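Local coordinates for protein phenylacetaldehyde dehydrogenase (Burkholderia cenocepacia, PDB 4O5H) that probably catalyses the NAD+-dependent oxidation of phenylacetaldehyde to phenylacetate, as a member of the aldehyde dehydrogenase family, at residues Gly332-Val337 with Pro398-Asp403; Gly320-Ile325 with Thr404-Arg409. One frame throughout, in Å; residues are numbered along the deposited sequence.

Interaction 1 of 2, residues Gly332-Val337 with Pro398-Asp403; sequences GVIERV and PTVLVD
Ile-334 and Val-337, one helical turn apart, set their branches against Val-400 and Val-402, alternate residues on one face of strand 399-402. The contact across the two segments is wholly apolar. Ile-334 reaches both valines: its CG1 lies 4.0 Å from Val-402 CG1, the two side chains lying alongside but pointing opposite ways, and its CD1 ends 4.3 Å from Val-400 CG1. Val-337 lies across Val-400, roughly perpendicular, with Val-337 CG1 4.1 Å from Val-400 CG2. With CG1 trans to its nitrogen (chi1 179°), Val-400 turns CG1 to Ile-334 and CG2 to Val-337. These are ordinary van der Waals separations, and the buried area is small, 140 Å² over both sides.

No hydrogen bond crosses between the segments; within the helix, Arg-336 folds back so that NH1 donates to Gly-332 O at 3.0 Å, in the guanidinium plane but above the carbonyl plane, while Arg-336 N reaches the same oxygen from its other face. Arg-336 NE also pairs with Asp-299.

The helix runs nearly antiparallel to the strand (152°), their axes 10.3 Å apart, as a helix layered on a sheet. Ile-334 also touches Ala-422 and Val-337 touches Leu-420 on the adjacent strand 419-425, while helix 298-310 packs beside Val-337 through Ala-302.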
ATOM      1  N   GLY A 332      -1.891  10.697  42.256  1.00 24.22           N
ATOM      2  CA  GLY A 332      -2.874   9.682  42.630  1.00 24.37           C
ATOM      3  C   GLY A 332      -2.969   8.532  41.631  1.00 23.48           C
ATOM      4  O   GLY A 332      -3.071   7.363  42.018  1.00 23.95           O
ATOM      5  N   VAL A 333      -2.945   8.843  40.349  1.00 22.83           N
ATOM      6  CA  VAL A 333      -2.998   7.777  39.351  1.00 22.00           C
ATOM      7  C   VAL A 333      -1.734   6.882  39.408  1.00 21.71           C
ATOM      8  O   VAL A 333      -1.831   5.662  39.497  1.00 20.57           O
ATOM      9  CB  VAL A 333      -3.225   8.334  37.949  1.00 21.54           C
ATOM     10  CG1 VAL A 333      -3.133   7.229  36.907  1.00 21.31           C
ATOM     11  CG2 VAL A 333      -4.599   8.982  37.856  1.00 21.85           C
ATOM     12  N   ILE A 334      -0.561   7.491  39.420  1.00 22.61           N
ATOM     13  CA  ILE A 334       0.666   6.744  39.406  1.00 24.05           C
ATOM     14  C   ILE A 334       0.872   5.912  40.686  1.00 25.52           C
ATOM     15  O   ILE A 334       1.348   4.757  40.639  1.00 25.32           O
ATOM     16  CB  ILE A 334       1.874   7.669  39.082  1.00 25.10           C
ATOM     17  CG1 ILE A 334       2.881   6.954  38.236  1.00 25.01           C
ATOM     18  CG2 ILE A 334       2.571   8.129  40.350  1.00 27.14           C
ATOM     19  CD1 ILE A 334       2.346   6.633  36.849  1.00 24.73           C
ATOM     20  N   GLU A 335       0.508   6.474  41.826  1.00 27.79           N
ATOM     21  CA  GLU A 335       0.570   5.731  43.070  1.00 29.69           C
ATOM     22  C   GLU A 335      -0.256   4.458  42.925  1.00 27.29           C
ATOM     23  O   GLU A 335       0.220   3.369  43.225  1.00 26.69           O
ATOM     24  CB  GLU A 335       0.082   6.610  44.175  1.00 34.15           C
ATOM     25  CG  GLU A 335      -0.057   5.984  45.556  1.00 39.19           C
ATOM     26  CD  GLU A 335      -1.127   6.683  46.411  1.00 44.60           C
ATOM     27  OE1 GLU A 335      -2.367   6.476  46.247  1.00 47.23           O
ATOM     28  OE2 GLU A 335      -0.711   7.467  47.268  1.00 48.26           O
ATOM     29  N   ARG A 336      -1.458   4.597  42.395  1.00 25.16           N
ATOM     30  CA  ARG A 336      -2.328   3.446  42.189  1.00 24.23           C
ATOM     31  C   ARG A 336      -1.771   2.450  41.163  1.00 22.31           C
ATOM     32  O   ARG A 336      -1.865   1.244  41.370  1.00 20.86           O
ATOM     33  CB  ARG A 336      -3.726   3.878  41.774  1.00 24.61           C
ATOM     34  CG  ARG A 336      -4.525   4.540  42.888  1.00 26.57           C
ATOM     35  CD  ARG A 336      -5.722   5.264  42.282  1.00 27.15           C
ATOM     36  NE  ARG A 336      -6.659   5.726  43.288  1.00 28.59           N
ATOM     37  CZ  ARG A 336      -6.480   6.811  44.029  1.00 30.98           C
ATOM     38  NH1 ARG A 336      -5.387   7.569  43.896  1.00 31.87           N
ATOM     39  NH2 ARG A 336      -7.396   7.150  44.924  1.00 32.16           N
ATOM     40  N   VAL A 337      -1.218   2.959  40.062  1.00 20.87           N
ATOM     41  CA  VAL A 337      -0.629   2.072  39.017  1.00 20.03           C
ATOM     42  C   VAL A 337       0.553   1.252  39.556  1.00 20.10           C
ATOM     43  O   VAL A 337       0.663   0.068  39.307  1.00 20.40           O
ATOM     44  CB  VAL A 337      -0.179   2.905  37.801  1.00 19.27           C
ATOM     45  CG1 VAL A 337       0.666   2.083  36.868  1.00 18.71           C
ATOM     46  CG2 VAL A 337      -1.390   3.510  37.078  1.00 18.74           C
ATOM     47  N   PRO A 398       6.907  -6.409  36.258  1.00 15.77           N
ATOM     48  CA  PRO A 398       6.198  -5.260  35.751  1.00 15.64           C
ATOM     49  C   PRO A 398       6.867  -4.034  36.325  1.00 16.03           C
ATOM     50  O   PRO A 398       7.052  -3.945  37.530  1.00 16.99           O
ATOM     51  CB  PRO A 398       4.789  -5.411  36.311  1.00 15.79           C
ATOM     52  CG  PRO A 398       4.645  -6.856  36.574  1.00 15.74           C
ATOM     53  CD  PRO A 398       6.009  -7.334  36.966  1.00 15.90           C
ATOM     54  N   THR A 399       7.212  -3.097  35.454  1.00 15.70           N
ATOM     55  CA  THR A 399       8.053  -1.989  35.800  1.00 16.14           C
ATOM     56  C   THR A 399       7.427  -0.654  35.408  1.00 16.39           C
ATOM     57  O   THR A 399       6.932  -0.484  34.278  1.00 15.95           O
ATOM     58  CB  THR A 399       9.414  -2.178  35.115  1.00 15.93           C
ATOM     59  OG1 THR A 399       9.998  -3.371  35.619  1.00 15.59           O
ATOM     60  CG2 THR A 399      10.336  -1.052  35.413  1.00 16.57           C
ATOM     61  N   VAL A 400       7.404   0.284  36.355  1.00 16.78           N
ATOM     62  CA  VAL A 400       6.900   1.632  36.099  1.00 16.98           C
ATOM     63  C   VAL A 400       8.004   2.633  36.388  1.00 17.47           C
ATOM     64  O   VAL A 400       8.536   2.676  37.505  1.00 17.97           O
ATOM     65  CB  VAL A 400       5.707   1.965  37.004  1.00 17.68           C
ATOM     66  CG1 VAL A 400       5.202   3.395  36.756  1.00 17.66           C
ATOM     67  CG2 VAL A 400       4.579   0.969  36.746  1.00 17.14           C
ATOM     68  N   LEU A 401       8.376   3.398  35.368  1.00 17.10           N
ATOM     69  CA  LEU A 401       9.418   4.391  35.461  1.00 17.53           C
ATOM     70  C   LEU A 401       8.831   5.783  35.462  1.00 17.98           C
ATOM     71  O   LEU A 401       7.980   6.113  34.631  1.00 17.06           O
ATOM     72  CB  LEU A 401      10.393   4.249  34.295  1.00 17.25           C
ATOM     73  CG  LEU A 401      11.123   2.900  34.149  1.00 17.13           C
ATOM     74  CD1 LEU A 401      12.008   2.874  32.927  1.00 16.77           C
ATOM     75  CD2 LEU A 401      11.935   2.641  35.402  1.00 18.05           C
ATOM     76  N   VAL A 402       9.312   6.601  36.408  1.00 19.20           N
ATOM     77  CA  VAL A 402       8.959   8.014  36.502  1.00 19.72           C
ATOM     78  C   VAL A 402      10.222   8.876  36.476  1.00 20.35           C
ATOM     79  O   VAL A 402      11.326   8.364  36.463  1.00 19.96           O
ATOM     80  CB  VAL A 402       8.134   8.326  37.762  1.00 20.38           C
ATOM     81  CG1 VAL A 402       6.846   7.530  37.740  1.00 20.14           C
ATOM     82  CG2 VAL A 402       8.923   8.050  39.034  1.00 21.20           C
ATOM     83  N   ASP A 403      10.034  10.186  36.439  1.00 21.28           N
ATOM     84  CA  ASP A 403      11.125  11.149  36.298  1.00 22.35           C
ATOM     85  C   ASP A 403      11.793  10.955  34.966  1.00 21.70           C
ATOM     86  O   ASP A 403      12.996  11.185  34.808  1.00 21.68           O
ATOM     87  CB  ASP A 403      12.170  11.046  37.417  1.00 23.58           C
ATOM     88  CG  ASP A 403      11.601  11.320  38.810  1.00 24.72           C
ATOM     89  OD1 ASP A 403      10.574  11.992  38.926  1.00 25.49           O
ATOM     90  OD2 ASP A 403      12.228  10.863  39.777  1.00 25.52           O
TER

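Interaction 2 of 2, residues Gly320-Ile325 with Thr404-Arg409; sequences GSRAYI and TTQAMR
Tyr-324 and Gln-406 approach from opposite directions and meet through their polar ends. The phenol OH donates to Gln-406 OE1 at 2.6 Å, in the plane of the amide and on a lone pair of the oxygen, with a C=O...O angle of 115°. OE1 sits off the hydroxyl-bearing edge of the ring, close to the ring plane, although ring and amide planes are turned 52° apart. Gln-406 gets there by bending at chi2 (-67°), which folds its amide round to the phenol. Arg-322, on the same strand as Tyr-324, runs roughly perpendicular to Gln-406 and donates from NH1 to Tyr-324 OH at 2.8 Å.

Gln-406 starts the corner of a type I turn from Thr-405 to Met-408. Gln-406 NE2 hydrogen-bonds to Asp-437, and Arg-322 NH1 also donates to Leu-434 O. Met-423 of strand 419-425 and Val-411 of helix 409-412 pack against both Tyr-324 and Gln-406, so the bond joins strand 320-326 to the loop leading into that short helix.

The phenol thus accepts from a guanidinium and donates to an amide, which probably directs its proton toward OE1. The positive charge of Arg-322 probably polarises the hydroxyl and strengthens its short bond to Gln-406.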
ATOM      1  N   GLY A 320       0.319   0.427  25.650  1.00 14.28           N
ATOM      2  CA  GLY A 320       0.285   1.790  26.160  1.00 14.15           C
ATOM      3  C   GLY A 320       1.530   2.095  26.966  1.00 14.36           C
ATOM      4  O   GLY A 320       1.497   2.138  28.187  1.00 15.12           O
ATOM      5  N   SER A 321       2.615   2.344  26.265  1.00 14.02           N
ATOM      6  CA  SER A 321       3.930   2.384  26.864  1.00 14.09           C
ATOM      7  C   SER A 321       4.377   3.738  27.384  1.00 14.00           C
ATOM      8  O   SER A 321       5.344   3.813  28.150  1.00 14.04           O
ATOM      9  CB  SER A 321       4.971   1.810  25.880  1.00 14.15           C
ATOM     10  OG  SER A 321       4.942   2.486  24.650  1.00 14.16           O
ATOM     11  N   ARG A 322       3.662   4.795  27.012  1.00 13.63           N
ATOM     12  CA  ARG A 322       3.877   6.132  27.556  1.00 13.62           C
ATOM     13  C   ARG A 322       2.590   6.665  28.137  1.00 13.76           C
ATOM     14  O   ARG A 322       1.629   6.861  27.404  1.00 13.59           O
ATOM     15  CB  ARG A 322       4.336   7.110  26.465  1.00 13.41           C
ATOM     16  CG  ARG A 322       5.633   6.746  25.797  1.00 13.42           C
ATOM     17  CD  ARG A 322       6.039   7.760  24.745  1.00 13.41           C
ATOM     18  NE  ARG A 322       5.192   7.727  23.574  1.00 13.08           N
ATOM     19  CZ  ARG A 322       4.755   8.781  22.901  1.00 13.17           C
ATOM     20  NH1 ARG A 322       4.925  10.023  23.338  1.00 13.45           N
ATOM     21  NH2 ARG A 322       4.034   8.590  21.812  1.00 13.02           N
ATOM     22  N   ALA A 323       2.576   6.963  29.445  1.00 14.01           N
ATOM     23  CA  ALA A 323       1.388   7.517  30.052  1.00 13.93           C
ATOM     24  C   ALA A 323       1.615   8.992  30.322  1.00 14.27           C
ATOM     25  O   ALA A 323       2.581   9.373  30.969  1.00 14.32           O
ATOM     26  CB  ALA A 323       1.034   6.782  31.321  1.00 14.02           C
ATOM     27  N   TYR A 324       0.734   9.826  29.780  1.00 14.39           N
ATOM     28  CA  TYR A 324       0.744  11.249  30.038  1.00 14.48           C
ATOM     29  C   TYR A 324      -0.518  11.544  30.830  1.00 15.09           C
ATOM     30  O   TYR A 324      -1.634  11.423  30.324  1.00 14.66           O
ATOM     31  CB  TYR A 324       0.800  12.022  28.716  1.00 14.30           C
ATOM     32  CG  TYR A 324       2.078  11.757  27.968  1.00 14.13           C
ATOM     33  CD1 TYR A 324       3.285  12.291  28.404  1.00 14.33           C
ATOM     34  CD2 TYR A 324       2.099  10.906  26.856  1.00 13.63           C
ATOM     35  CE1 TYR A 324       4.463  12.023  27.720  1.00 14.31           C
ATOM     36  CE2 TYR A 324       3.257  10.627  26.181  1.00 13.52           C
ATOM     37  CZ  TYR A 324       4.445  11.172  26.607  1.00 13.81           C
ATOM     38  OH  TYR A 324       5.601  10.892  25.953  1.00 13.50           O
ATOM     39  N   ILE A 325      -0.333  11.971  32.074  1.00 16.32           N
ATOM     40  CA  ILE A 325      -1.435  12.130  32.996  1.00 17.23           C
ATOM     41  C   ILE A 325      -1.477  13.564  33.513  1.00 18.00           C
ATOM     42  O   ILE A 325      -0.457  14.119  33.900  1.00 17.73           O
ATOM     43  CB  ILE A 325      -1.265  11.209  34.209  1.00 17.82           C
ATOM     44  CG1 ILE A 325      -1.164   9.759  33.740  1.00 17.44           C
ATOM     45  CG2 ILE A 325      -2.408  11.395  35.186  1.00 18.34           C
ATOM     46  CD1 ILE A 325      -0.408   8.882  34.735  1.00 18.05           C
ATOM     47  N   THR A 404      11.013  10.531  33.992  1.00 21.21           N
ATOM     48  CA  THR A 404      11.529  10.366  32.632  1.00 21.00           C
ATOM     49  C   THR A 404      11.342  11.643  31.838  1.00 22.02           C
ATOM     50  O   THR A 404      10.557  12.493  32.211  1.00 22.30           O
ATOM     51  CB  THR A 404      10.802   9.251  31.898  1.00 20.05           C
ATOM     52  OG1 THR A 404       9.388   9.475  31.982  1.00 19.18           O
ATOM     53  CG2 THR A 404      11.136   7.897  32.502  1.00 19.82           C
ATOM     54  N   THR A 405      12.085  11.785  30.749  1.00 23.15           N
ATOM     55  CA  THR A 405      11.921  12.921  29.825  1.00 23.37           C
ATOM     56  C   THR A 405      11.842  12.396  28.385  1.00 22.74           C
ATOM     57  O   THR A 405      12.264  11.264  28.101  1.00 21.55           O
ATOM     58  CB  THR A 405      13.126  13.873  29.878  1.00 24.27           C
ATOM     59  OG1 THR A 405      14.269  13.163  29.404  1.00 23.83           O
ATOM     60  CG2 THR A 405      13.381  14.379  31.288  1.00 25.55           C
ATOM     61  N   GLN A 406      11.374  13.241  27.472  1.00 22.32           N
ATOM     62  CA  GLN A 406      11.207  12.841  26.077  1.00 22.39           C
ATOM     63  C   GLN A 406      12.527  12.485  25.407  1.00 22.03           C
ATOM     64  O   GLN A 406      12.525  11.766  24.419  1.00 21.25           O
ATOM     65  CB  GLN A 406      10.478  13.931  25.265  1.00 22.79           C
ATOM     66  CG  GLN A 406       9.057  14.220  25.756  1.00 22.48           C
ATOM     67  CD  GLN A 406       8.108  13.048  25.544  1.00 21.83           C
ATOM     68  OE1 GLN A 406       7.625  12.436  26.508  1.00 22.26           O
ATOM     69  NE2 GLN A 406       7.856  12.711  24.270  1.00 21.42           N
ATOM     70  N   ALA A 407      13.642  12.953  25.945  1.00 22.25           N
ATOM     71  CA  ALA A 407      14.940  12.630  25.359  1.00 22.61           C
ATOM     72  C   ALA A 407      15.441  11.230  25.686  1.00 22.07           C
ATOM     73  O   ALA A 407      16.389  10.763  25.074  1.00 23.25           O
ATOM     74  CB  ALA A 407      15.980  13.661  25.823  1.00 23.89           C
ATOM     75  N   MET A 408      14.881  10.567  26.679  1.00 21.06           N
ATOM     76  CA  MET A 408      15.472   9.299  27.122  1.00 20.87           C
ATOM     77  C   MET A 408      15.146   8.161  26.188  1.00 19.67           C
ATOM     78  O   MET A 408      14.056   8.115  25.618  1.00 19.14           O
ATOM     79  CB  MET A 408      14.942   8.929  28.504  1.00 21.07           C
ATOM     80  CG  MET A 408      15.352   9.895  29.598  1.00 22.37           C
ATOM     81  SD  MET A 408      14.755   9.287  31.178  1.00 22.21           S
ATOM     82  CE  MET A 408      15.332  10.619  32.240  1.00 23.85           C
ATOM     83  N   ARG A 409      16.051   7.206  26.076  1.00 20.11           N
ATOM     84  CA  ARG A 409      15.829   6.015  25.195  1.00 19.45           C
ATOM     85  C   ARG A 409      14.564   5.242  25.545  1.00 17.91           C
ATOM     86  O   ARG A 409      13.834   4.845  24.649  1.00 16.64           O
ATOM     87  CB  ARG A 409      16.994   5.062  25.261  1.00 21.33           C
ATOM     88  CG  ARG A 409      18.295   5.673  24.807  1.00 23.56           C
ATOM     89  CD  ARG A 409      19.371   4.615  24.663  1.00 26.06           C
ATOM     90  NE  ARG A 409      18.922   3.617  23.702  1.00 27.85           N
ATOM     91  CZ  ARG A 409      19.376   2.378  23.640  1.00 30.76           C
ATOM     92  NH1 ARG A 409      20.331   1.970  24.456  1.00 31.59           N
ATOM     93  NH2 ARG A 409      18.872   1.539  22.732  1.00 33.62           N
TER

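Overall arrangement
Interactions 1 and 2 lie with their centres 12 Å apart and involve the same seven-stranded sheet, in which strand 419-425 separates strand 399-402 from strand 320-326. The chain links them at both ends: strand 320-326 leads into helix 330-343, and strand 399-402 into the loop segment 404-409, so interaction 1 is nested within the loop that interaction 2 closes. They also touch directly, Ile-334 CD1 lying 4.1 Å from Ile-325 CD1 and Asp-403 O 3.5 Å from Met-408 CE. One is apolar helix-on-sheet packing, the other a buried polar junction. The sodium ion is bound elsewhere, at Val-51, Asp-119 and Asp-212.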